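Local coordinates for DUF192 domain-containing protein (Novosphingobium aromaticivorans, PDB 3M7A) that is of unknown function but belongs to the DUF192 (COG1430) family and is probably exported from the cytoplasm, at residues A[75-78]-A[79-82]; A[124-127]-A[128-131]. One frame throughout, in Å; residues are numbered along the deposited sequence.

Interaction 1: A[75-78]-A[79-82]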
ATOM      1  N   PHE A  75       4.840 -10.170  -5.015  1.00  6.09           N
ATOM      2  CA  PHE A  75       4.105  -9.328  -5.956  1.00  6.96           C
ATOM      3  C   PHE A  75       4.805  -9.308  -7.315  1.00  5.88           C
ATOM      4  O   PHE A  75       5.952  -9.740  -7.457  1.00  7.06           O
ATOM      5  CB  PHE A  75       3.961  -7.915  -5.373  1.00  7.65           C
ATOM      6  CG  PHE A  75       2.828  -7.789  -4.403  1.00  7.25           C
ATOM      7  CD1 PHE A  75       2.861  -8.408  -3.188  1.00 13.03           C
ATOM      8  CD2 PHE A  75       1.700  -7.087  -4.735  1.00  8.82           C
ATOM      9  CE1 PHE A  75       1.805  -8.318  -2.318  1.00 12.99           C
ATOM     10  CE2 PHE A  75       0.663  -6.988  -3.874  1.00  9.54           C
ATOM     11  CZ  PHE A  75       0.696  -7.613  -2.663  1.00  9.83           C
ATOM     12  N   TRP A  76       4.110  -8.807  -8.325  1.00  6.83           N
ATOM     13  CA  TRP A  76       4.710  -8.493  -9.614  1.00  6.66           C
ATOM     14  C   TRP A  76       3.934  -7.362 -10.279  1.00  6.73           C
ATOM     15  O   TRP A  76       2.952  -6.903  -9.739  1.00  7.32           O
ATOM     16  CB  TRP A  76       4.785  -9.717 -10.537  1.00  6.92           C
ATOM     17  CG  TRP A  76       3.483 -10.279 -11.033  1.00  6.35           C
ATOM     18  CD1 TRP A  76       2.233 -10.005 -10.583  1.00  6.70           C
ATOM     19  CD2 TRP A  76       3.338 -11.250 -12.076  1.00  7.53           C
ATOM     20  NE1 TRP A  76       1.309 -10.757 -11.277  1.00  7.21           N
ATOM     21  CE2 TRP A  76       1.968 -11.516 -12.207  1.00  7.99           C
ATOM     22  CE3 TRP A  76       4.235 -11.894 -12.929  1.00  8.99           C
ATOM     23  CZ2 TRP A  76       1.470 -12.448 -13.127  1.00  9.62           C
ATOM     24  CZ3 TRP A  76       3.742 -12.796 -13.852  1.00 11.53           C
ATOM     25  CH2 TRP A  76       2.373 -13.054 -13.949  1.00 10.63           C
HETATM   26  N   MSE A  77       4.404  -6.928 -11.452  1.00  6.10           N
HETATM   27  CA  MSE A  77       3.876  -5.761 -12.116  1.00  5.92           C
HETATM   28  C   MSE A  77       3.250  -6.079 -13.476  1.00  7.30           C
HETATM   29  O   MSE A  77       3.014  -5.187 -14.275  1.00  7.20           O
HETATM   30  CB  MSE A  77       4.964  -4.691 -12.231  1.00  5.24           C
HETATM   31  CG  MSE A  77       5.443  -4.165 -10.883  1.00  6.32           C
HETATM   32 SE   MSE A  77       4.129  -3.083  -9.947  0.75  8.42          SE
HETATM   33  CE  MSE A  77       4.464  -1.454 -10.929  1.00  8.77           C
ATOM     34  N   ARG A  78       2.896  -7.344 -13.710  1.00  7.16           N
ATOM     35  CA  ARG A  78       2.137  -7.678 -14.909  0.60  8.46           C
ATOM     36  C   ARG A  78       0.888  -6.775 -14.980  1.00  7.72           C
ATOM     37  O   ARG A  78       0.188  -6.591 -13.975  1.00  7.85           O
ATOM     38  CB  ARG A  78       1.757  -9.164 -14.936  0.60 10.12           C
ATOM     39  CG  ARG A  78       0.901  -9.537 -16.171  0.60 11.20           C
ATOM     40  CD  ARG A  78       0.685 -11.008 -16.446  0.60  9.83           C
ATOM     41  NE  ARG A  78       1.839 -11.626 -17.097  0.60 11.33           N
ATOM     42  CZ  ARG A  78       1.868 -12.887 -17.526  0.60 10.53           C
ATOM     43  NH1 ARG A  78       0.812 -13.680 -17.370  0.60  7.21           N
ATOM     44  NH2 ARG A  78       2.961 -13.360 -18.108  0.60 13.28           N
ATOM     45  N   ASN A  79       0.630  -6.211 -16.172  1.00  7.33           N
ATOM     46  CA  ASN A  79      -0.511  -5.326 -16.422  1.00  7.92           C
ATOM     47  C   ASN A  79      -0.572  -4.051 -15.594  1.00  6.21           C
ATOM     48  O   ASN A  79      -1.573  -3.366 -15.644  1.00  7.89           O
ATOM     49  CB  ASN A  79      -1.855  -6.074 -16.276  1.00  8.26           C
ATOM     50  CG  ASN A  79      -2.028  -7.176 -17.293  1.00  9.66           C
ATOM     51  OD1 ASN A  79      -1.626  -7.022 -18.459  1.00 11.60           O
ATOM     52  ND2 ASN A  79      -2.658  -8.264 -16.886  1.00 10.81           N
ATOM     53  N   THR A  80       0.500  -3.727 -14.886  1.00  6.51           N
ATOM     54  CA  THR A  80       0.553  -2.521 -14.078  1.00  6.20           C
ATOM     55  C   THR A  80       1.322  -1.470 -14.851  1.00  6.27           C
ATOM     56  O   THR A  80       2.491  -1.655 -15.207  1.00  8.00           O
ATOM     57  CB  THR A  80       1.112  -2.805 -12.677  1.00  5.98           C
ATOM     58  OG1 THR A  80       0.336  -3.868 -12.091  1.00  9.16           O
ATOM     59  CG2 THR A  80       1.082  -1.568 -11.789  1.00  7.49           C
ATOM     60  N   VAL A  81       0.621  -0.370 -15.084  1.00  7.05           N
ATOM     61  CA  VAL A  81       1.034   0.703 -15.986  1.00  7.85           C
ATOM     62  C   VAL A  81       1.848   1.806 -15.300  1.00  7.85           C
ATOM     63  O   VAL A  81       2.660   2.494 -15.943  1.00  9.72           O
ATOM     64  CB  VAL A  81      -0.246   1.349 -16.601  1.00  9.21           C
ATOM     65  CG1 VAL A  81       0.079   2.496 -17.543  1.00 13.11           C
ATOM     66  CG2 VAL A  81      -1.108   0.269 -17.265  1.00 13.06           C
ATOM     67  N   ILE A  82       1.593   1.989 -14.007  1.00  7.68           N
ATOM     68  CA  ILE A  82       2.231   3.041 -13.244  1.00  7.39           C
ATOM     69  C   ILE A  82       3.247   2.439 -12.284  1.00  6.96           C
ATOM     70  O   ILE A  82       3.042   1.331 -11.770  1.00  7.02           O
ATOM     71  CB  ILE A  82       1.197   3.907 -12.485  1.00  8.72           C
ATOM     72  CG1 ILE A  82       0.383   3.095 -11.471  1.00  8.88           C
ATOM     73  CG2 ILE A  82       0.267   4.611 -13.474  1.00  9.85           C
ATOM     74  CD1 ILE A  82      -0.490   3.942 -10.538  1.00 12.88           C
TER
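The carbonyl oxygen of Met77 accepts the backbone N-H of Thr80, N to O 3.0 Å, with a fairly straight N-H...O angle of 158° although the donor lies above the carbonyl plane. This bond closes a type II beta turn, Met77 to Thr80, in the loop between strands 72-75 and 84-89; Asn79 takes the third position with positive phi. On Thr80, OG1 sits beside its own backbone N (chi1 -54°), from where it makes a weak hydrogen bond of 3.3 Å to Arg78 O, while CG2, anti to that N, faces the Met77 side chain. There it meets the bent chain of Met77, a selenomethionine in this crystal: the two side chains cross at a slant, with Met77 CE a tight 3.5 Å from Thr80 CG2, and SE lies near the same methyl. The end of that chain also rests against Ile82 O, CE to O 3.2 Å, a buried carbonyl oxygen with no polar partner in the model. Elsewhere on the turn, Arg78 CB lies over the centre of one face of the Trp76 ring, 3.6 Å above its plane, and Arg78 NE forms a salt bridge with Glu107 OE2. Were Thr80 an alanine, OG1 and CG2 would be missing, so Arg78 O would probably lose its weak bond and Met77 CE would probably have a gap beside it. The turn thus combines one sound backbone bond and a weak hydroxyl bond with apolar contact between Met77 and Thr80 and the charge pairing of Arg78 with Glu107.

Interaction 2: A[124-127]-A[128-131]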
ATOM      1  N   GLY A 124       5.262   5.196  -7.195  1.00  4.88           N
ATOM      2  CA  GLY A 124       6.662   4.899  -7.260  1.00  5.32           C
ATOM      3  C   GLY A 124       7.502   6.060  -6.799  1.00  4.76           C
ATOM      4  O   GLY A 124       7.293   7.198  -7.236  1.00  5.61           O
ATOM      5  N   GLY A 125       8.484   5.761  -5.955  1.00  4.79           N
ATOM      6  CA  GLY A 125       9.412   6.755  -5.429  1.00  4.42           C
ATOM      7  C   GLY A 125       8.915   7.545  -4.242  1.00  4.80           C
ATOM      8  O   GLY A 125       9.668   8.298  -3.625  1.00  5.83           O
ATOM      9  N   LEU A 126       7.635   7.405  -3.912  1.00  5.01           N
ATOM     10  CA  LEU A 126       7.039   8.226  -2.890  1.00  5.24           C
ATOM     11  C   LEU A 126       7.537   7.874  -1.495  1.00  5.37           C
ATOM     12  O   LEU A 126       7.643   8.746  -0.638  1.00  5.62           O
ATOM     13  CB  LEU A 126       5.480   8.222  -2.996  1.00  5.99           C
ATOM     14  CG  LEU A 126       4.705   9.187  -2.102  1.00  6.79           C
ATOM     15  CD1 LEU A 126       5.120  10.649  -2.346  1.00  6.95           C
ATOM     16  CD2 LEU A 126       3.208   9.020  -2.353  1.00  7.02           C
ATOM     17  N   ALA A 127       7.804   6.594  -1.240  1.00  5.71           N
ATOM     18  CA  ALA A 127       8.253   6.214   0.109  1.00  5.45           C
ATOM     19  C   ALA A 127       9.523   6.972   0.468  1.00  5.51           C
ATOM     20  O   ALA A 127       9.632   7.505   1.574  1.00  6.37           O
ATOM     21  CB  ALA A 127       8.449   4.715   0.253  1.00  6.79           C
ATOM     22  N   ALA A 128      10.484   7.018  -0.452  1.00  5.28           N
ATOM     23  CA  ALA A 128      11.733   7.710  -0.161  1.00  4.71           C
ATOM     24  C   ALA A 128      11.546   9.218  -0.081  1.00  5.76           C
ATOM     25  O   ALA A 128      12.182   9.895   0.735  1.00  6.70           O
ATOM     26  CB  ALA A 128      12.841   7.338  -1.190  1.00  6.41           C
ATOM     27  N   ARG A 129      10.696   9.770  -0.930  1.00  5.14           N
ATOM     28  CA  ARG A 129      10.431  11.208  -0.853  1.00  5.85           C
ATOM     29  C   ARG A 129       9.874  11.582   0.525  1.00  6.68           C
ATOM     30  O   ARG A 129      10.223  12.618   1.092  1.00  6.97           O
ATOM     31  CB  ARG A 129       9.462  11.646  -1.939  1.00  5.80           C
ATOM     32  CG  ARG A 129       8.987  13.101  -1.761  1.00  7.73           C
ATOM     33  CD  ARG A 129       8.001  13.497  -2.836  1.00  7.93           C
ATOM     34  NE  ARG A 129       7.455  14.832  -2.601  1.00  9.22           N
ATOM     35  CZ  ARG A 129       7.985  15.967  -3.019  1.00  8.07           C
ATOM     36  NH1 ARG A 129       9.082  15.978  -3.743  1.00  7.29           N
ATOM     37  NH2 ARG A 129       7.391  17.120  -2.706  1.00 11.27           N
ATOM     38  N   LEU A 130       9.019  10.718   1.058  1.00  5.58           N
ATOM     39  CA  LEU A 130       8.345  10.935   2.345  1.00  5.87           C
ATOM     40  C   LEU A 130       9.159  10.558   3.559  1.00  7.11           C
ATOM     41  O   LEU A 130       8.887  11.053   4.665  1.00  9.00           O
ATOM     42  CB  LEU A 130       7.007  10.186   2.371  1.00  6.72           C
ATOM     43  CG  LEU A 130       5.944  10.684   1.388  1.00  6.61           C
ATOM     44  CD1 LEU A 130       4.695   9.804   1.483  1.00  7.47           C
ATOM     45  CD2 LEU A 130       5.606  12.152   1.580  1.00  8.87           C
ATOM     46  N   GLY A 131      10.127   9.682   3.372  1.00  6.42           N
ATOM     47  CA  GLY A 131      10.897   9.159   4.469  1.00  8.08           C
ATOM     48  C   GLY A 131      10.347   7.921   5.142  1.00  7.47           C
ATOM     49  O   GLY A 131      10.777   7.612   6.253  1.00  8.77           O
TER
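Leu130 leans back along the short helix 126-130 onto Leu126, one turn earlier, within the Schellman motif that ends the helix. From the start of the side chain, Leu130 CB lies 3.4 Å from the carbonyl oxygen of Leu126. Leu130 CG is 3.3 Å from that same Leu126 O and also approaches Leu126 CD1. Beyond it, the branch Leu130 CD1 reaches Leu126 CG at 3.6 Å. The first torsion explains this course: CG stands opposite the carbonyl carbon of Leu130 and beside its backbone N (chi1 -66°), which places it close to Leu126 O and lets CD1 extend to Leu126 CG. Leu126 instead has CG opposite its backbone N (chi1 -172°), and the two leucines meet at a slant. Both also pack on Phe36 of strand 32-41. Arg129 runs out fully extended from CG to NE, its CD coming near Leu126 CD1, and its side chain lies about 3 Å from a bound ethanediol that probably came from the crystallisation liquor. The backbone is fixed at both ends. At the N-cap residue, Gly125 O accepts Arg129 N, whereas Asp85 grips the start from outside the helix, OD1 taking Gly125 N and OD2 taking Ala127 N. In the middle, Leu130 N donates to Leu126 O at 2.9 Å. Gly131 then turns the chain with positive phi (89°), where a CB would jam against the preceding carbonyl oxygen, and Ile132 N completes the motif on Ala127 O. Gly131 N itself divides between two weak bonds, 2.9 Å to Ala127 O and 3.3 Å to Ala128 O.

Interaction 1 precedes interaction 2 along the chain, and their centres lie 18 Å apart; the nearest atoms, about 6 Å from one another, do not touch. What joins them is the larger mixed sheet. The loop segment 75-82, which holds the turn, crosses from strand 72-75 of a separate two-stranded sheet to strand 84-89 of the larger one. Strand 84-89 pairs antiparallel with strand 118-123, which runs by way of Gly124 and Gly125 into helix 126-130. Pro83, directly after the first contact, shares a backbone hydrogen bond with Gly124. A loop turn and a short helix are therefore tied to two neighbouring strands within the single DUF192 family region.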